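Local structure of secreted protein (Streptomyces lividans TK24, 5LXZ) at residues L540-A545 with D553-A558; V355-A360 with D416-S421. The protein is a secreted galactose oxidase-like protein of the AA5 family that binds copper and probably acts as a metalloradical oxidase. The protein carries 1 engineered substitution. All blocks are in the same frame, centred on the assembly; numbering follows the deposited sequence.

Interaction 1. Residues L540-A545 with D553-A558; sequences LIRPSA and DQRSIA
Residues 540-545 and 553-558 run antiparallel, and two opposed bonds clamp Leu-540 to Ile-557: Leu-540 N reaches Ile-557 O at 2.9 Å, almost straight at 172°, and Ile-557 N returns to Leu-540 O at 2.8 Å. The neighbouring pair, Ile-541 with Ser-556, is non-hydrogen-bonded. Beyond it, Arg-542 N meets Arg-555 O at 2.9 Å, nearly along the C=O axis. Leu-540 and Ile-557 share one sheet face with Tyr-584; on the other, Ile-541 CG1, beside its own backbone N, rests 3.6 Å from Ser-556 OG. Strands 535-541 and 556-564 are neighbours inside the sheet of the Early set domain, and the loop that joins them carries the copper ligand His-548. Towards that loop, direct backbone pairing gives way to side chains and water. Arg-542, CG anti to its backbone N, extends past Asp-553, its CD 3.3 Å from Asp-553 O; NE donates to a water that also bonds Asp-553 OD2, while NH2 bonds Ser-581 O. Two further waters link the carboxylate to the opposing backbone, one joining OD2 to Pro-543 O and one OD1 to Ala-545 O. Thr-84 and Gln-85 also bind Asp-553, fixing its rotation. Ser-544 OG, bonded to Asp-551, lies 3.4 Å from Gln-554 CB, and the amide group of the extended Gln-554 hydrogen-bonds to Ile-412 N through OE1 and to Ala-410 O through NE2.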
ATOM      1  N   LEU A 540      -8.285 -12.538  16.842  1.00  9.20           N
ATOM      2  CA  LEU A 540      -7.123 -13.011  16.141  1.00  9.67           C
ATOM      3  C   LEU A 540      -6.794 -11.982  15.072  1.00  8.73           C
ATOM      4  O   LEU A 540      -7.608 -11.754  14.191  1.00  8.37           O
ATOM      5  CB  LEU A 540      -7.475 -14.333  15.536  1.00 12.00           C
ATOM      6  CG  LEU A 540      -6.479 -15.386  15.384  1.00 13.71           C
ATOM      7  CD1 LEU A 540      -5.721 -15.725  16.670  1.00 13.13           C
ATOM      8  CD2 LEU A 540      -7.115 -16.633  14.750  1.00 13.04           C
ATOM      9  N   ILE A 541      -5.672 -11.289  15.218  1.00  7.54           N
ATOM     10  CA  ILE A 541      -5.353 -10.150  14.351  1.00  7.54           C
ATOM     11  C   ILE A 541      -4.131 -10.481  13.533  1.00  7.41           C
ATOM     12  O   ILE A 541      -3.053 -10.777  14.078  1.00  7.44           O
ATOM     13  CB  ILE A 541      -5.142  -8.870  15.156  1.00  7.77           C
ATOM     14  CG1 ILE A 541      -6.336  -8.669  16.085  1.00  8.08           C
ATOM     15  CG2 ILE A 541      -4.926  -7.717  14.187  1.00  7.96           C
ATOM     16  CD1 ILE A 541      -6.386  -7.339  16.774  1.00  7.97           C
ATOM     17  N   ARG A 542      -4.285 -10.417  12.226  1.00  7.18           N
ATOM     18  CA  ARG A 542      -3.190 -10.716  11.340  1.00  7.59           C
ATOM     19  C   ARG A 542      -2.227  -9.523  11.374  1.00  7.06           C
ATOM     20  O   ARG A 542      -2.660  -8.403  11.291  1.00  6.90           O
ATOM     21  CB  ARG A 542      -3.701 -10.989   9.937  1.00  8.90           C
ATOM     22  CG  ARG A 542      -2.678 -11.679   9.050  1.00 10.69           C
ATOM     23  CD  ARG A 542      -3.295 -12.151   7.738  1.00 12.85           C
ATOM     24  NE  ARG A 542      -2.342 -12.883   6.880  1.00 15.41           N
ATOM     25  CZ  ARG A 542      -2.065 -14.194   6.947  1.00 14.45           C
ATOM     26  NH1 ARG A 542      -2.661 -15.030   7.816  1.00 17.72           N
ATOM     27  NH2 ARG A 542      -1.254 -14.706   6.065  1.00 15.79           N
ATOM     28  N   PRO A 543      -0.910  -9.744  11.494  1.00  7.03           N
ATOM     29  CA  PRO A 543       0.045  -8.652  11.545  1.00  7.02           C
ATOM     30  C   PRO A 543       0.026  -7.843  10.276  1.00  7.33           C
ATOM     31  O   PRO A 543      -0.200  -8.390   9.198  1.00  7.73           O
ATOM     32  CB  PRO A 543       1.401  -9.338  11.704  1.00  7.64           C
ATOM     33  CG  PRO A 543       1.151 -10.737  11.558  1.00  7.89           C
ATOM     34  CD  PRO A 543      -0.276 -11.038  11.741  1.00  7.36           C
ATOM     35  N   SER A 544       0.272  -6.557  10.402  1.00  7.86           N
ATOM     36  CA  SER A 544       0.263  -5.664   9.262  1.00  8.90           C
ATOM     37  C   SER A 544       1.516  -5.826   8.444  1.00  8.83           C
ATOM     38  O   SER A 544       2.606  -6.060   8.982  1.00  9.67           O
ATOM     39  CB  SER A 544       0.202  -4.215   9.732  1.00  9.50           C
ATOM     40  OG  SER A 544      -1.129  -3.860  10.024  1.00 10.83           O
ATOM     41  N   ALA A 545       1.371  -5.558   7.159  1.00  8.58           N
ATOM     42  CA  ALA A 545       2.467  -5.233   6.264  1.00  8.67           C
ATOM     43  C   ALA A 545       1.994  -3.984   5.528  1.00  8.73           C
ATOM     44  O   ALA A 545       1.062  -4.047   4.723  1.00 10.39           O
ATOM     45  CB  ALA A 545       2.754  -6.380   5.303  1.00  8.94           C
ATOM     46  N   ASP A 553      -2.926  -7.120   4.578  1.00  9.26           N
ATOM     47  CA  ASP A 553      -2.702  -8.189   5.555  1.00  9.93           C
ATOM     48  C   ASP A 553      -3.581  -8.024   6.772  1.00  8.85           C
ATOM     49  O   ASP A 553      -4.165  -9.002   7.252  1.00  8.51           O
ATOM     50  CB  ASP A 553      -1.237  -8.218   6.006  1.00 11.38           C
ATOM     51  CG  ASP A 553      -0.326  -8.895   4.995  1.00 14.88           C
ATOM     52  OD1 ASP A 553      -0.242  -8.436   3.831  1.00 16.83           O
ATOM     53  OD2 ASP A 553       0.341  -9.885   5.379  1.00 14.15           O
ATOM     54  N   GLN A 554      -3.688  -6.820   7.338  1.00  8.49           N
ATOM     55  CA  GLN A 554      -4.350  -6.727   8.621  1.00  7.93           C
ATOM     56  C   GLN A 554      -5.846  -7.072   8.502  1.00  7.36           C
ATOM     57  O   GLN A 554      -6.505  -6.699   7.570  1.00  7.19           O
ATOM     58  CB  GLN A 554      -4.123  -5.397   9.374  1.00  8.14           C
ATOM     59  CG  GLN A 554      -4.849  -4.276   8.714  1.00  8.35           C
ATOM     60  CD  GLN A 554      -4.762  -2.947   9.444  1.00  7.58           C
ATOM     61  OE1 GLN A 554      -4.683  -2.854  10.656  1.00  7.12           O
ATOM     62  NE2 GLN A 554      -4.832  -1.897   8.676  1.00  7.18           N
ATOM     63  N   ARG A 555      -6.322  -7.815   9.503  1.00  7.12           N
ATOM     64  CA  ARG A 555      -7.736  -8.150   9.652  1.00  7.32           C
ATOM     65  C   ARG A 555      -7.847  -8.679  11.060  1.00  7.11           C
ATOM     66  O   ARG A 555      -6.867  -9.261  11.580  1.00  7.96           O
ATOM     67  CB  ARG A 555      -8.214  -9.204   8.632  1.00  7.84           C
ATOM     68  CG  ARG A 555      -7.331 -10.444   8.504  1.00  8.49           C
ATOM     69  CD  ARG A 555      -7.912 -11.482   7.566  1.00  8.89           C
ATOM     70  NE  ARG A 555      -8.110 -10.927   6.208  1.00  9.07           N
ATOM     71  CZ  ARG A 555      -8.978 -11.389   5.320  1.00 10.66           C
ATOM     72  NH1 ARG A 555      -9.746 -12.418   5.612  1.00 11.64           N
ATOM     73  NH2 ARG A 555      -9.086 -10.814   4.120  1.00 10.92           N
ATOM     74  N   SER A 556      -8.993  -8.471  11.668  1.00  6.93           N
ATOM     75  CA  SER A 556      -9.213  -8.936  13.034  1.00  7.42           C
ATOM     76  C   SER A 556     -10.429  -9.830  13.054  1.00  7.62           C
ATOM     77  O   SER A 556     -11.514  -9.418  12.678  1.00  8.68           O
ATOM     78  CB  SER A 556      -9.455  -7.737  13.903  1.00  7.70           C
ATOM     79  OG  SER A 556      -9.768  -8.183  15.229  1.00  8.63           O
ATOM     80  N   ILE A 557     -10.243 -11.060  13.479  1.00  7.09           N
ATOM     81  CA  ILE A 557     -11.246 -12.114  13.404  1.00  7.65           C
ATOM     82  C   ILE A 557     -11.749 -12.396  14.807  1.00  7.34           C
ATOM     83  O   ILE A 557     -10.969 -12.636  15.715  1.00  7.66           O
ATOM     84  CB  ILE A 557     -10.621 -13.366  12.797  1.00  8.39           C
ATOM     85  CG1 ILE A 557     -10.140 -13.037  11.366  1.00  9.23           C
ATOM     86  CG2 ILE A 557     -11.608 -14.532  12.807  1.00  8.73           C
ATOM     87  CD1 ILE A 557      -8.990 -13.889  10.935  1.00 10.40           C
ATOM     88  N   ALA A 558     -13.067 -12.346  14.993  1.00  7.40           N
ATOM     89  CA  ALA A 558     -13.599 -12.719  16.330  1.00  8.26           C
ATOM     90  C   ALA A 558     -13.525 -14.197  16.601  1.00  8.66           C
ATOM     91  O   ALA A 558     -13.865 -14.978  15.725  1.00  8.44           O
ATOM     92  CB  ALA A 558     -15.054 -12.282  16.402  1.00  8.15           C
TER
HETATM   93  O   HOH W   1      -1.322 -12.441   4.458  1.00 24.43           O
HETATM   94  O   HOH W   2       0.623 -10.557   7.953  1.00 14.38           O
HETATM   95  O   HOH W   3      -0.234  -5.840   3.069  1.00 14.47           O

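Interaction 2. Residues V355-A360 with D416-S421; sequences VLLPPA and DSVLVS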
ATOM      1  N   VAL A 355      -9.531  -0.414   5.039  1.00  6.43           N
ATOM      2  CA  VAL A 355      -9.506  -1.357   6.165  1.00  6.79           C
ATOM      3  C   VAL A 355     -10.684  -2.275   6.074  1.00  7.11           C
ATOM      4  O   VAL A 355     -11.815  -1.811   5.842  1.00  6.69           O
ATOM      5  CB  VAL A 355      -9.561  -0.588   7.521  1.00  7.94           C
ATOM      6  CG1 VAL A 355      -9.589  -1.528   8.685  1.00  8.97           C
ATOM      7  CG2 VAL A 355      -8.344   0.304   7.672  1.00  8.37           C
ATOM      8  N   LEU A 356     -10.424  -3.563   6.305  1.00  6.86           N
ATOM      9  CA  LEU A 356     -11.474  -4.547   6.570  1.00  7.13           C
ATOM     10  C   LEU A 356     -11.817  -4.375   8.046  1.00  7.14           C
ATOM     11  O   LEU A 356     -10.979  -4.662   8.900  1.00  7.79           O
ATOM     12  CB  LEU A 356     -11.005  -5.945   6.227  1.00  7.29           C
ATOM     13  CG  LEU A 356     -11.924  -7.095   6.611  1.00  7.89           C
ATOM     14  CD1 LEU A 356     -13.351  -6.895   6.166  1.00  8.50           C
ATOM     15  CD2 LEU A 356     -11.357  -8.359   6.016  1.00  8.77           C
ATOM     16  N   LEU A 357     -12.956  -3.766   8.332  1.00  7.38           N
ATOM     17  CA  LEU A 357     -13.288  -3.419   9.699  1.00  7.50           C
ATOM     18  C   LEU A 357     -13.408  -4.623  10.591  1.00  7.40           C
ATOM     19  O   LEU A 357     -13.781  -5.701  10.141  1.00  7.63           O
ATOM     20  CB  LEU A 357     -14.589  -2.630   9.771  1.00  7.74           C
ATOM     21  CG  LEU A 357     -14.576  -1.288   9.055  1.00  8.25           C
ATOM     22  CD1 LEU A 357     -15.997  -0.727   9.022  1.00  8.65           C
ATOM     23  CD2 LEU A 357     -13.642  -0.306   9.732  1.00  8.51           C
ATOM     24  N   PRO A 358     -13.095  -4.437  11.884  1.00  8.06           N
ATOM     25  CA  PRO A 358     -13.241  -5.514  12.841  1.00  9.08           C
ATOM     26  C   PRO A 358     -14.709  -5.673  13.239  1.00  9.84           C
ATOM     27  O   PRO A 358     -15.389  -4.649  13.388  1.00 11.31           O
ATOM     28  CB  PRO A 358     -12.371  -5.046  14.012  1.00  9.47           C
ATOM     29  CG  PRO A 358     -12.337  -3.593  13.940  1.00  9.83           C
ATOM     30  CD  PRO A 358     -12.513  -3.224  12.487  1.00  8.54           C
ATOM     31  N   PRO A 359     -15.255  -6.889  13.402  1.00 10.45           N
ATOM     32  CA  PRO A 359     -14.617  -8.147  13.065  1.00 10.35           C
ATOM     33  C   PRO A 359     -14.729  -8.456  11.590  1.00  9.27           C
ATOM     34  O   PRO A 359     -15.732  -8.135  10.952  1.00  9.37           O
ATOM     35  CB  PRO A 359     -15.419  -9.162  13.877  1.00 11.33           C
ATOM     36  CG  PRO A 359     -16.799  -8.584  13.898  1.00 11.75           C
ATOM     37  CD  PRO A 359     -16.630  -7.083  13.932  1.00 12.33           C
ATOM     38  N   ALA A 360     -13.717  -9.146  11.063  1.00  8.64           N
ATOM     39  CA  ALA A 360     -13.648  -9.489   9.660  1.00  8.35           C
ATOM     40  C   ALA A 360     -14.807 -10.324   9.163  1.00  8.27           C
ATOM     41  O   ALA A 360     -15.144 -10.282   7.994  1.00  8.64           O
ATOM     42  CB  ALA A 360     -12.346 -10.189   9.353  1.00  8.96           C
ATOM     43  N   ASP A 416     -11.546  -3.541  18.687  1.00 11.66           N
ATOM     44  CA  ASP A 416     -12.418  -3.299  17.519  1.00 11.70           C
ATOM     45  C   ASP A 416     -12.470  -1.852  17.074  1.00 11.25           C
ATOM     46  O   ASP A 416     -13.160  -1.538  16.074  1.00 13.65           O
ATOM     47  CB  ASP A 416     -13.820  -3.859  17.640  1.00 12.46           C
ATOM     48  CG  ASP A 416     -13.851  -5.332  17.860  1.00 14.15           C
ATOM     49  OD1 ASP A 416     -12.941  -6.053  17.411  1.00 12.67           O
ATOM     50  OD2 ASP A 416     -14.845  -5.830  18.456  1.00 16.88           O
ATOM     51  N   SER A 417     -11.754  -0.965  17.735  1.00  9.39           N
ATOM     52  CA  SER A 417     -11.535   0.359  17.181  1.00  9.28           C
ATOM     53  C   SER A 417     -10.512   0.337  16.047  1.00  8.76           C
ATOM     54  O   SER A 417      -9.761  -0.619  15.892  1.00  8.40           O
ATOM     55  CB  SER A 417     -11.156   1.357  18.277  1.00  9.64           C
ATOM     56  OG  SER A 417      -9.871   1.184  18.777  1.00 10.99           O
ATOM     57  N   VAL A 418     -10.561   1.367  15.223  1.00  7.56           N
ATOM     58  CA  VAL A 418      -9.587   1.585  14.175  1.00  7.41           C
ATOM     59  C   VAL A 418      -8.945   2.944  14.400  1.00  6.98           C
ATOM     60  O   VAL A 418      -9.620   3.956  14.425  1.00  7.60           O
ATOM     61  CB  VAL A 418     -10.204   1.522  12.776  1.00  7.61           C
ATOM     62  CG1 VAL A 418      -9.117   1.706  11.703  1.00  7.75           C
ATOM     63  CG2 VAL A 418     -10.908   0.188  12.571  1.00  7.52           C
ATOM     64  N   LEU A 419      -7.653   2.984  14.550  1.00  6.57           N
ATOM     65  CA  LEU A 419      -6.901   4.219  14.675  1.00  6.70           C
ATOM     66  C   LEU A 419      -6.639   4.819  13.322  1.00  7.01           C
ATOM     67  O   LEU A 419      -5.966   4.171  12.504  1.00  7.15           O
ATOM     68  CB  LEU A 419      -5.593   3.993  15.423  1.00  6.90           C
ATOM     69  CG  LEU A 419      -4.669   5.176  15.631  1.00  7.58           C
ATOM     70  CD1 LEU A 419      -5.305   6.256  16.478  1.00  8.32           C
ATOM     71  CD2 LEU A 419      -3.332   4.712  16.209  1.00  8.34           C
ATOM     72  N   VAL A 420      -7.134   6.025  13.068  1.00  6.50           N
ATOM     73  CA  VAL A 420      -6.984   6.733  11.813  1.00  6.93           C
ATOM     74  C   VAL A 420      -6.222   7.998  12.121  1.00  6.98           C
ATOM     75  O   VAL A 420      -6.695   8.838  12.918  1.00  7.34           O
ATOM     76  CB  VAL A 420      -8.353   7.038  11.190  1.00  7.28           C
ATOM     77  CG1 VAL A 420      -8.189   7.834   9.919  1.00  7.43           C
ATOM     78  CG2 VAL A 420      -9.119   5.756  10.949  1.00  7.51           C
ATOM     79  N   SER A 421      -5.027   8.133  11.579  1.00  6.91           N
ATOM     80  CA  SER A 421      -4.100   9.185  12.004  1.00  7.33           C
ATOM     81  C   SER A 421      -3.298   9.749  10.860  1.00  7.67           C
ATOM     82  O   SER A 421      -2.952   9.054   9.911  1.00  8.06           O
ATOM     83  CB  SER A 421      -3.164   8.608  13.099  1.00  7.60           C
ATOM     84  OG  SER A 421      -2.343   9.598  13.688  1.00  8.28           O
TER
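Two consecutive blades of the kelch beta-propeller meet here, the first strand of one, 353-356, and the residues after it facing the start of the second strand of the next, 418-421. Val-418 is the centrepiece. Its CB points toward the other segment, and its two methyls divide the work: CG1, anti to the backbone N (chi1 -178°), faces Val-355 CG2 at 4.3 Å, whereas Val-418 CG2, beside the backbone N, takes two neighbours at once. One is Leu-357, whose CD2 lies 4.0 Å from Val-418 CG2; this leucine side chain lies roughly perpendicular to Val-418 and is also packed against Lys-364, Met-366 and Tyr-441. The other is the ring of Pro-358, which crosses Val-418 obliquely and brings CD to 3.8 Å from Val-418 CG2. The contact is thus an apolar interlock between blades, without direct backbone pairing.

Farther along the same ring the surroundings turn polar. Asp-416 sits in the turn ahead of strand 418-421 with a positive phi of 82°, and Pro-358 lies against both its backbone and its carboxylate, OD1 being 3.6 Å from Pro-358 CB. That carboxylate is held from the Early set domain by salt bridges, OD1 to Arg-539 and OD2 to Lys-537, which probably stabilise its negative charge. Directly after Pro-358 the peptide bond to Pro-359 is cis. The tightest approach belongs to the buried carbonyl of Asp-416, which has no polar partner in the model: its O lies 3.1 Å from Pro-358 CG.

Followed from the N terminus, the chain first meets interaction 2, where 355-360 and 416-421 close a 55-residue excursion that completes one propeller blade and opens the next. After the remaining propeller strands it enters the Early set domain, where interaction 1 closes a far shorter loop of seven residues, in which strand 545-547, begun at Ala-545, runs out. The two are in series, neither nested nor crossed, yet their centres lie about 10 Å apart. They touch directly: a probable hydrogen bond joins Ser-556 O to Ala-360 N at 2.7 Å, Ser-556 CB packs on Pro-358 CB, and the Arg-555 guanidinium rests on Leu-356. Propeller and C-terminal domain are thereby tied together.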